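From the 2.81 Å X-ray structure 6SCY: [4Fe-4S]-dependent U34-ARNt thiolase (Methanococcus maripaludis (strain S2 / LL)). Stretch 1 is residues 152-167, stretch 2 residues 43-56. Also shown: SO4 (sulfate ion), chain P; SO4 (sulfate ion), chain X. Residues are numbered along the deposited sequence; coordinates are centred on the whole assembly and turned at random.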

ATOM      1  N   ILE A 152      -7.795   2.261 -28.295  1.00 69.53           N
ATOM      2  CA  ILE A 152      -7.813   3.155 -29.464  1.00 67.76           C
ATOM      3  C   ILE A 152      -6.381   3.618 -29.723  1.00 71.87           C
ATOM      4  O   ILE A 152      -5.901   3.496 -30.855  1.00 72.26           O
ATOM      5  CB  ILE A 152      -8.793   4.359 -29.294  1.00 69.82           C
ATOM      6  CG1 ILE A 152     -10.266   3.928 -29.033  1.00 69.92           C
ATOM      7  CG2 ILE A 152      -8.710   5.348 -30.453  1.00 69.47           C
ATOM      8  CD1 ILE A 152     -10.843   2.703 -29.789  1.00 78.00           C
ATOM      9  N   LEU A 153      -5.690   4.106 -28.651  1.00 66.94           N
ATOM     10  CA  LEU A 153      -4.300   4.569 -28.695  1.00 65.86           C
ATOM     11  C   LEU A 153      -3.336   3.485 -29.135  1.00 69.95           C
ATOM     12  O   LEU A 153      -2.349   3.793 -29.799  1.00 70.10           O
ATOM     13  CB  LEU A 153      -3.837   5.173 -27.367  1.00 65.52           C
ATOM     14  CG  LEU A 153      -4.156   6.641 -27.098  1.00 69.74           C
ATOM     15  CD1 LEU A 153      -3.417   7.119 -25.861  1.00 69.95           C
ATOM     16  CD2 LEU A 153      -3.759   7.529 -28.267  1.00 71.81           C
ATOM     17  N   ASN A 154      -3.614   2.223 -28.766  1.00 66.11           N
ATOM     18  CA  ASN A 154      -2.796   1.073 -29.139  1.00 65.60           C
ATOM     19  C   ASN A 154      -2.995   0.765 -30.614  1.00 69.14           C
ATOM     20  O   ASN A 154      -2.029   0.455 -31.305  1.00 68.01           O
ATOM     21  CB  ASN A 154      -3.131  -0.142 -28.258  1.00 64.53           C
ATOM     22  CG  ASN A 154      -2.429  -1.427 -28.632  1.00 78.27           C
ATOM     23  OD1 ASN A 154      -1.210  -1.578 -28.506  1.00 70.11           O
ATOM     24  ND2 ASN A 154      -3.203  -2.388 -29.090  1.00 70.76           N
ATOM     25  N   ARG A 155      -4.243   0.881 -31.098  1.00 66.72           N
ATOM     26  CA  ARG A 155      -4.575   0.599 -32.487  1.00 67.21           C
ATOM     27  C   ARG A 155      -4.165   1.725 -33.439  1.00 71.00           C
ATOM     28  O   ARG A 155      -3.974   1.450 -34.626  1.00 71.82           O
ATOM     29  CB  ARG A 155      -6.048   0.203 -32.656  1.00 69.48           C
ATOM     30  CG  ARG A 155      -6.235  -1.309 -32.815  1.00 85.43           C
ATOM     31  CD  ARG A 155      -7.693  -1.699 -33.024  1.00101.18           C
ATOM     32  NE  ARG A 155      -7.845  -3.099 -33.431  1.00113.36           N
ATOM     33  CZ  ARG A 155      -7.851  -3.523 -34.695  1.00130.91           C
ATOM     34  NH1 ARG A 155      -7.696  -2.661 -35.694  1.00118.21           N
ATOM     35  NH2 ARG A 155      -8.005  -4.812 -34.967  1.00119.21           N
ATOM     36  N   VAL A 156      -4.009   2.972 -32.941  1.00 65.67           N
ATOM     37  CA  VAL A 156      -3.534   4.084 -33.776  1.00 64.80           C
ATOM     38  C   VAL A 156      -2.011   4.028 -33.893  1.00 67.91           C
ATOM     39  O   VAL A 156      -1.470   4.354 -34.949  1.00 67.33           O
ATOM     40  CB  VAL A 156      -4.065   5.487 -33.388  1.00 68.53           C
ATOM     41  CG1 VAL A 156      -5.528   5.624 -33.756  1.00 68.56           C
ATOM     42  CG2 VAL A 156      -3.866   5.795 -31.922  1.00 68.65           C
ATOM     43  N   SER A 157      -1.329   3.571 -32.814  1.00 64.63           N
ATOM     44  CA  SER A 157       0.128   3.409 -32.746  1.00 64.28           C
ATOM     45  C   SER A 157       0.590   2.247 -33.631  1.00 70.68           C
ATOM     46  O   SER A 157       1.636   2.352 -34.274  1.00 70.50           O
ATOM     47  CB  SER A 157       0.590   3.215 -31.307  1.00 64.71           C
ATOM     48  OG  SER A 157       0.188   4.317 -30.510  1.00 66.29           O
ATOM     49  N   ILE A 158      -0.207   1.156 -33.686  1.00 68.92           N
ATOM     50  CA  ILE A 158       0.056  -0.004 -34.537  1.00 69.73           C
ATOM     51  C   ILE A 158      -0.129   0.435 -35.998  1.00 75.41           C
ATOM     52  O   ILE A 158       0.725   0.125 -36.831  1.00 76.17           O
ATOM     53  CB  ILE A 158      -0.838  -1.220 -34.143  1.00 73.16           C
ATOM     54  CG1 ILE A 158      -0.339  -1.863 -32.836  1.00 73.64           C
ATOM     55  CG2 ILE A 158      -0.923  -2.280 -35.275  1.00 74.48           C
ATOM     56  CD1 ILE A 158      -1.390  -2.745 -32.087  1.00 81.97           C
ATOM     57  N   GLU A 159      -1.216   1.201 -36.280  1.00 71.76           N
ATOM     58  CA  GLU A 159      -1.579   1.766 -37.591  1.00 71.29           C
ATOM     59  C   GLU A 159      -0.460   2.663 -38.149  1.00 73.24           C
ATOM     60  O   GLU A 159      -0.173   2.600 -39.346  1.00 72.44           O
ATOM     61  CB  GLU A 159      -2.906   2.550 -37.474  1.00 72.91           C
ATOM     62  CG  GLU A 159      -3.453   3.114 -38.776  1.00 87.50           C
ATOM     63  CD  GLU A 159      -4.652   4.020 -38.584  1.00115.85           C
ATOM     64  OE1 GLU A 159      -5.798   3.528 -38.702  1.00122.62           O
ATOM     65  OE2 GLU A 159      -4.448   5.220 -38.292  1.00106.28           O
ATOM     66  N   GLU A 160       0.169   3.483 -37.276  1.00 68.77           N
ATOM     67  CA  GLU A 160       1.270   4.378 -37.638  1.00 67.88           C
ATOM     68  C   GLU A 160       2.645   3.714 -37.506  1.00 68.81           C
ATOM     69  O   GLU A 160       3.657   4.325 -37.864  1.00 68.60           O
ATOM     70  CB  GLU A 160       1.190   5.701 -36.855  1.00 69.42           C
ATOM     71  CG  GLU A 160       0.317   6.747 -37.533  1.00 82.35           C
ATOM     72  CD  GLU A 160       0.816   7.221 -38.886  1.00105.53           C
ATOM     73  OE1 GLU A 160       1.802   7.993 -38.921  1.00 95.94           O
ATOM     74  OE2 GLU A 160       0.228   6.809 -39.913  1.00101.88           O
ATOM     75  N   LYS A 161       2.661   2.444 -37.040  1.00 62.96           N
ATOM     76  CA  LYS A 161       3.837   1.592 -36.831  1.00 62.09           C
ATOM     77  C   LYS A 161       4.875   2.267 -35.916  1.00 64.79           C
ATOM     78  O   LYS A 161       6.042   2.437 -36.281  1.00 63.60           O
ATOM     79  CB  LYS A 161       4.433   1.095 -38.163  1.00 64.64           C
ATOM     80  CG  LYS A 161       3.611   0.006 -38.848  1.00 77.99           C
ATOM     81  CD  LYS A 161       4.264  -0.439 -40.155  1.00 92.43           C
ATOM     82  CE  LYS A 161       3.381  -1.348 -40.980  1.00108.44           C
ATOM     83  NZ  LYS A 161       3.904  -1.536 -42.365  1.00117.86           N
ATOM     84  N   CYS A 162       4.413   2.649 -34.711  1.00 61.50           N
ATOM     85  CA  CYS A 162       5.202   3.311 -33.673  1.00 61.12           C
ATOM     86  C   CYS A 162       5.876   2.312 -32.767  1.00 61.52           C
ATOM     87  O   CYS A 162       5.340   1.233 -32.524  1.00 61.52           O
ATOM     88  CB  CYS A 162       4.341   4.289 -32.880  1.00 62.26           C
ATOM     89  SG  CYS A 162       3.748   5.700 -33.850  1.00 66.71           S
ATOM     90  N   ASP A 163       7.052   2.672 -32.261  1.00 55.75           N
ATOM     91  CA  ASP A 163       7.827   1.823 -31.365  1.00 54.87           C
ATOM     92  C   ASP A 163       7.357   1.958 -29.910  1.00 57.54           C
ATOM     93  O   ASP A 163       7.369   0.976 -29.162  1.00 57.48           O
ATOM     94  CB  ASP A 163       9.327   2.128 -31.516  1.00 56.25           C
ATOM     95  CG  ASP A 163       9.844   1.783 -32.894  1.00 63.15           C
ATOM     96  OD1 ASP A 163       9.863   0.579 -33.235  1.00 63.74           O
ATOM     97  OD2 ASP A 163      10.220   2.715 -33.636  1.00 67.23           O
ATOM     98  N   PHE A 164       6.934   3.172 -29.518  1.00 52.30           N
ATOM     99  CA  PHE A 164       6.466   3.462 -28.166  1.00 51.27           C
ATOM    100  C   PHE A 164       5.245   4.377 -28.164  1.00 54.52           C
ATOM    101  O   PHE A 164       5.048   5.163 -29.097  1.00 54.03           O
ATOM    102  CB  PHE A 164       7.589   4.087 -27.327  1.00 52.69           C
ATOM    103  CG  PHE A 164       8.826   3.240 -27.182  1.00 53.86           C
ATOM    104  CD1 PHE A 164       8.855   2.169 -26.296  1.00 56.33           C
ATOM    105  CD2 PHE A 164       9.969   3.520 -27.920  1.00 55.80           C
ATOM    106  CE1 PHE A 164      10.003   1.386 -26.158  1.00 56.91           C
ATOM    107  CE2 PHE A 164      11.119   2.739 -27.779  1.00 58.52           C
ATOM    108  CZ  PHE A 164      11.127   1.677 -26.898  1.00 56.39           C
ATOM    109  N   LEU A 165       4.427   4.266 -27.105  1.00 50.00           N
ATOM    110  CA  LEU A 165       3.258   5.108 -26.883  1.00 49.28           C
ATOM    111  C   LEU A 165       3.528   5.888 -25.588  1.00 52.96           C
ATOM    112  O   LEU A 165       3.533   5.304 -24.506  1.00 53.12           O
ATOM    113  CB  LEU A 165       1.966   4.263 -26.808  1.00 49.07           C
ATOM    114  CG  LEU A 165       0.666   4.956 -26.368  1.00 53.31           C
ATOM    115  CD1 LEU A 165       0.094   5.848 -27.456  1.00 52.73           C
ATOM    116  CD2 LEU A 165      -0.373   3.932 -25.977  1.00 57.56           C
ATOM    117  N   ALA A 166       3.827   7.191 -25.717  1.00 48.13           N
ATOM    118  CA  ALA A 166       4.124   8.055 -24.581  1.00 47.16           C
ATOM    119  C   ALA A 166       2.848   8.600 -23.937  1.00 51.31           C
ATOM    120  O   ALA A 166       1.992   9.141 -24.633  1.00 51.42           O
ATOM    121  CB  ALA A 166       5.045   9.182 -25.007  1.00 47.71           C
ATOM    122  N   ILE A 167       2.703   8.402 -22.611  1.00 47.74           N
ATOM    123  CA  ILE A 167       1.556   8.841 -21.802  1.00 47.32           C
ATOM    124  C   ILE A 167       2.050   9.830 -20.736  1.00 52.32           C
ATOM    125  O   ILE A 167       3.059   9.576 -20.080  1.00 52.16           O
ATOM    126  CB  ILE A 167       0.752   7.637 -21.193  1.00 49.80           C
ATOM    127  CG1 ILE A 167       0.511   6.485 -22.202  1.00 49.49           C
ATOM    128  CG2 ILE A 167      -0.562   8.087 -20.557  1.00 50.46           C
ATOM    129  CD1 ILE A 167      -0.427   6.769 -23.345  1.00 53.75           C
TER
HETATM  130  S   SO4 P 414      19.668   3.835 -19.571  1.00180.13           S
HETATM  131  O1  SO4 P 414      19.095   2.849 -20.491  1.00179.85           O
HETATM  132  O2  SO4 P 414      19.933   5.078 -20.291  1.00180.13           O
HETATM  133  O3  SO4 P 414      18.729   4.100 -18.481  1.00180.07           O
HETATM  134  O4  SO4 P 414      20.920   3.321 -19.021  1.00180.39           O
HETATM  135  S   SO4 X 422      23.392   1.623 -16.627  1.00193.81           S
HETATM  136  O1  SO4 X 422      23.667   1.630 -18.064  1.00194.00           O
HETATM  137  O2  SO4 X 422      24.491   2.281 -15.926  1.00193.58           O
HETATM  138  O3  SO4 X 422      22.148   2.344 -16.370  1.00193.93           O
HETATM  139  O4  SO4 X 422      23.260   0.244 -16.154  1.00193.68           O
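Stretch 2, residues 43-56: RDVLKNNIKVAMGL

What does the helix at the start of stretch 1 offer to stretch 2? Residues 152-159 are helical, and two of their side chains reach the strand of stretch 2. L153 points toward it and places CD1 4.0 Å from G55 CA. A side chain at G55 would not fit here, because an ideal CB on that residue would lie 2.9 Å from L153 CD1. One turn on, S157 holds its hydroxyl back on the helix, OG donating to L153 O at 2.7 Å, and the same OG packs 3.5 Å from A53 CB. A53, two residues before G55 on the extended strand, has its CB on the face where a CB on G55 would also point, and there the helix lies close to both residues.

How is the turn after the helix tied to K51? The helix closes in a Schellman motif: K161 takes positive phi (55°), C162 N bonds to S157 O at 2.8 Å, and K161 N bonds to I158 O at 3.0 Å. The long, mostly extended side chain of K51 runs to this turn, where NZ donates to E160 O at 2.8 Å; a long salt bridge, E160 OE1 to K51 NZ at 4.0 Å, adds to the hold. On the way the lysine passes the backbone of K161, its CD 3.7 Å from K161 O. C162 then lays SG 3.8 Å from K51 CD and 3.4 Å from A53 CB, so its sulfur touches the side chains of two alternate residues of the strand.

Where do the two backbones first pair? They meet at D163, which grips K51 twice: D163 N donates to K51 O at 2.8 Å, and K51 N donates to D163 OD2 at 3.0 Å. The aspartate side chain thereby satisfies a backbone NH of the incoming strand. Its OD2 also lies 3.4 Å from I50 CA and accepts a 2.7 Å bond from a water, whose oxygen makes a second, weak bond to N49 O at 3.4 Å.

How do the strands run from F164 onward? They are extended and run in parallel register, their axes crossing at -33° and approaching to 4.5 Å. F164 pairs with V52, L165 with A53 and A166 with M54, at CA-to-CA distances of 5.0, 4.9 and 4.5 Å. The bonds alternate between donor and acceptor along the edge: A53 N to F164 O at 3.0 Å, A166 N to A53 O at 2.9 Å, and G55 N to A166 O at 3.0 Å.

Which side chains meet on the two faces of this strand pair? F164, A166, V52 and M54 share one. There F164 extends beyond the strand to V45, whose CG2 sits over a ring face, 3.9 Å from the centroid, while V52 CG2 lies at the ring edge. A166 CB packs 3.9 Å from V52 CG1 and 3.8 Å from M54 CB. On the other face L165 CD1 comes within 4.4 Å of A53 CB.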

ATOM      1  N   ARG A  43      18.296   4.820 -22.809  1.00 67.76           N
ATOM      2  CA  ARG A  43      18.967   4.759 -24.117  1.00 68.15           C
ATOM      3  C   ARG A  43      18.124   4.087 -25.197  1.00 71.50           C
ATOM      4  O   ARG A  43      18.267   4.422 -26.371  1.00 70.79           O
ATOM      5  CB  ARG A  43      20.319   4.026 -24.011  1.00 70.42           C
ATOM      6  CG  ARG A  43      21.446   4.851 -23.388  1.00 87.14           C
ATOM      7  CD  ARG A  43      22.832   4.242 -23.616  1.00103.14           C
ATOM      8  NE  ARG A  43      22.978   2.913 -23.013  1.00119.16           N
ATOM      9  CZ  ARG A  43      23.381   2.686 -21.766  1.00138.54           C
ATOM     10  NH1 ARG A  43      23.690   3.699 -20.964  1.00126.41           N
ATOM     11  NH2 ARG A  43      23.477   1.443 -21.309  1.00128.86           N
ATOM     12  N   ASP A  44      17.276   3.125 -24.801  1.00 68.21           N
ATOM     13  CA  ASP A  44      16.419   2.345 -25.704  1.00 68.25           C
ATOM     14  C   ASP A  44      15.303   3.192 -26.315  1.00 69.30           C
ATOM     15  O   ASP A  44      14.887   2.933 -27.449  1.00 69.41           O
ATOM     16  CB  ASP A  44      15.837   1.116 -24.984  1.00 71.05           C
ATOM     17  CG  ASP A  44      16.897   0.195 -24.404  1.00 88.14           C
ATOM     18  OD1 ASP A  44      17.504  -0.577 -25.183  1.00 88.46           O
ATOM     19  OD2 ASP A  44      17.127   0.254 -23.172  1.00 98.84           O
ATOM     20  N   VAL A  45      14.822   4.199 -25.562  1.00 62.54           N
ATOM     21  CA  VAL A  45      13.764   5.114 -25.995  1.00 60.65           C
ATOM     22  C   VAL A  45      14.381   6.348 -26.664  1.00 62.11           C
ATOM     23  O   VAL A  45      13.910   6.773 -27.716  1.00 61.28           O
ATOM     24  CB  VAL A  45      12.811   5.482 -24.827  1.00 64.12           C
ATOM     25  CG1 VAL A  45      11.774   6.521 -25.253  1.00 63.68           C
ATOM     26  CG2 VAL A  45      12.124   4.240 -24.267  1.00 63.91           C
ATOM     27  N   LEU A  46      15.429   6.919 -26.053  1.00 57.14           N
ATOM     28  CA  LEU A  46      16.087   8.100 -26.589  1.00 56.11           C
ATOM     29  C   LEU A  46      17.262   7.682 -27.459  1.00 59.85           C
ATOM     30  O   LEU A  46      18.402   7.635 -26.993  1.00 59.74           O
ATOM     31  CB  LEU A  46      16.539   9.047 -25.461  1.00 55.97           C
ATOM     32  CG  LEU A  46      15.487   9.518 -24.468  1.00 60.07           C
ATOM     33  CD1 LEU A  46      16.055   9.546 -23.092  1.00 60.12           C
ATOM     34  CD2 LEU A  46      14.968  10.872 -24.821  1.00 61.99           C
ATOM     35  N   LYS A  47      16.979   7.358 -28.724  1.00 56.61           N
ATOM     36  CA  LYS A  47      17.974   6.958 -29.724  1.00 56.88           C
ATOM     37  C   LYS A  47      17.471   7.219 -31.143  1.00 63.07           C
ATOM     38  O   LYS A  47      16.327   7.624 -31.322  1.00 63.05           O
ATOM     39  CB  LYS A  47      18.431   5.487 -29.540  1.00 58.89           C
ATOM     40  CG  LYS A  47      17.377   4.423 -29.821  1.00 71.18           C
ATOM     41  CD  LYS A  47      17.994   3.029 -29.821  1.00 84.15           C
ATOM     42  CE  LYS A  47      17.087   2.000 -30.448  1.00 98.43           C
ATOM     43  NZ  LYS A  47      17.724   0.660 -30.501  1.00108.06           N
ATOM     44  N   ASN A  48      18.323   6.976 -32.146  1.00 60.99           N
ATOM     45  CA  ASN A  48      17.974   7.125 -33.558  1.00 61.01           C
ATOM     46  C   ASN A  48      17.169   5.905 -34.045  1.00 64.32           C
ATOM     47  O   ASN A  48      17.158   4.863 -33.383  1.00 64.42           O
ATOM     48  CB  ASN A  48      19.253   7.316 -34.385  1.00 63.24           C
ATOM     49  CG  ASN A  48      19.054   8.028 -35.697  1.00 94.60           C
ATOM     50  OD1 ASN A  48      18.511   9.136 -35.770  1.00 89.34           O
ATOM     51  ND2 ASN A  48      19.519   7.404 -36.764  1.00 90.29           N
ATOM     52  N   ASN A  49      16.496   6.039 -35.189  1.00 59.88           N
ATOM     53  CA  ASN A  49      15.714   4.983 -35.841  1.00 59.55           C
ATOM     54  C   ASN A  49      14.486   4.507 -35.020  1.00 62.69           C
ATOM     55  O   ASN A  49      14.088   3.336 -35.126  1.00 62.37           O
ATOM     56  CB  ASN A  49      16.599   3.801 -36.289  1.00 60.73           C
ATOM     57  CG  ASN A  49      17.950   4.215 -36.813  1.00 81.04           C
ATOM     58  OD1 ASN A  49      18.072   5.073 -37.695  1.00 73.08           O
ATOM     59  ND2 ASN A  49      18.996   3.630 -36.253  1.00 74.84           N
ATOM     60  N   ILE A  50      13.830   5.425 -34.274  1.00 58.51           N
ATOM     61  CA  ILE A  50      12.596   5.079 -33.544  1.00 57.83           C
ATOM     62  C   ILE A  50      11.495   6.145 -33.758  1.00 60.24           C
ATOM     63  O   ILE A  50      11.793   7.323 -33.931  1.00 59.72           O
ATOM     64  CB  ILE A  50      12.756   4.700 -32.035  1.00 60.59           C
ATOM     65  CG1 ILE A  50      13.401   5.816 -31.223  1.00 60.98           C
ATOM     66  CG2 ILE A  50      13.465   3.366 -31.822  1.00 60.69           C
ATOM     67  CD1 ILE A  50      12.447   6.436 -30.389  1.00 68.65           C
ATOM     68  N   LYS A  51      10.226   5.704 -33.732  1.00 55.32           N
ATOM     69  CA  LYS A  51       9.023   6.520 -33.907  1.00 53.98           C
ATOM     70  C   LYS A  51       8.218   6.474 -32.600  1.00 56.56           C
ATOM     71  O   LYS A  51       7.923   5.378 -32.113  1.00 57.09           O
ATOM     72  CB  LYS A  51       8.201   5.946 -35.085  1.00 55.52           C
ATOM     73  CG  LYS A  51       7.023   6.793 -35.524  1.00 63.25           C
ATOM     74  CD  LYS A  51       6.248   6.103 -36.622  1.00 72.24           C
ATOM     75  CE  LYS A  51       6.403   6.789 -37.955  1.00 83.24           C
ATOM     76  NZ  LYS A  51       5.380   6.318 -38.921  1.00 86.27           N
ATOM     77  N   VAL A  52       7.892   7.643 -32.013  1.00 51.00           N
ATOM     78  CA  VAL A  52       7.129   7.675 -30.756  1.00 49.92           C
ATOM     79  C   VAL A  52       5.805   8.399 -30.910  1.00 52.38           C
ATOM     80  O   VAL A  52       5.784   9.601 -31.164  1.00 52.03           O
ATOM     81  CB  VAL A  52       7.930   8.216 -29.540  1.00 54.12           C
ATOM     82  CG1 VAL A  52       7.058   8.304 -28.290  1.00 53.82           C
ATOM     83  CG2 VAL A  52       9.167   7.371 -29.262  1.00 54.01           C
ATOM     84  N   ALA A  53       4.704   7.661 -30.734  1.00 48.06           N
ATOM     85  CA  ALA A  53       3.340   8.182 -30.740  1.00 47.08           C
ATOM     86  C   ALA A  53       3.112   8.714 -29.341  1.00 49.53           C
ATOM     87  O   ALA A  53       3.691   8.176 -28.397  1.00 49.75           O
ATOM     88  CB  ALA A  53       2.358   7.061 -31.017  1.00 47.82           C
ATOM     89  N   MET A  54       2.309   9.764 -29.182  1.00 44.59           N
ATOM     90  CA  MET A  54       2.089  10.299 -27.846  1.00 44.30           C
ATOM     91  C   MET A  54       0.681  10.784 -27.634  1.00 51.22           C
ATOM     92  O   MET A  54       0.201  11.635 -28.378  1.00 51.70           O
ATOM     93  CB  MET A  54       3.127  11.368 -27.454  1.00 45.91           C
ATOM     94  CG  MET A  54       3.388  12.396 -28.498  1.00 48.87           C
ATOM     95  SD  MET A  54       4.470  13.677 -27.862  1.00 52.63           S
ATOM     96  CE  MET A  54       4.209  14.891 -29.084  1.00 49.34           C
ATOM     97  N   GLY A  55       0.023  10.208 -26.634  1.00 49.71           N
ATOM     98  CA  GLY A  55      -1.340  10.553 -26.261  1.00 50.93           C
ATOM     99  C   GLY A  55      -1.393  11.937 -25.654  1.00 57.85           C
ATOM    100  O   GLY A  55      -0.944  12.136 -24.522  1.00 57.34           O
ATOM    101  N   LEU A  56      -1.902  12.903 -26.435  1.00 56.26           N
ATOM    102  CA  LEU A  56      -2.062  14.302 -26.053  1.00 57.01           C
ATOM    103  C   LEU A  56      -3.525  14.611 -25.743  1.00 67.01           C
ATOM    104  O   LEU A  56      -4.421  14.191 -26.491  1.00 68.52           O
ATOM    105  CB  LEU A  56      -1.568  15.209 -27.178  1.00 56.47           C
ATOM    106  CG  LEU A  56      -0.186  15.782 -27.006  1.00 60.48           C
ATOM    107  CD1 LEU A  56       0.867  14.758 -27.316  1.00 60.47           C
ATOM    108  CD2 LEU A  56      -0.006  16.993 -27.882  1.00 62.78           C
TER
HETATM  109  O   HOH W   1      11.395   1.345 -35.691  1.00 60.41           O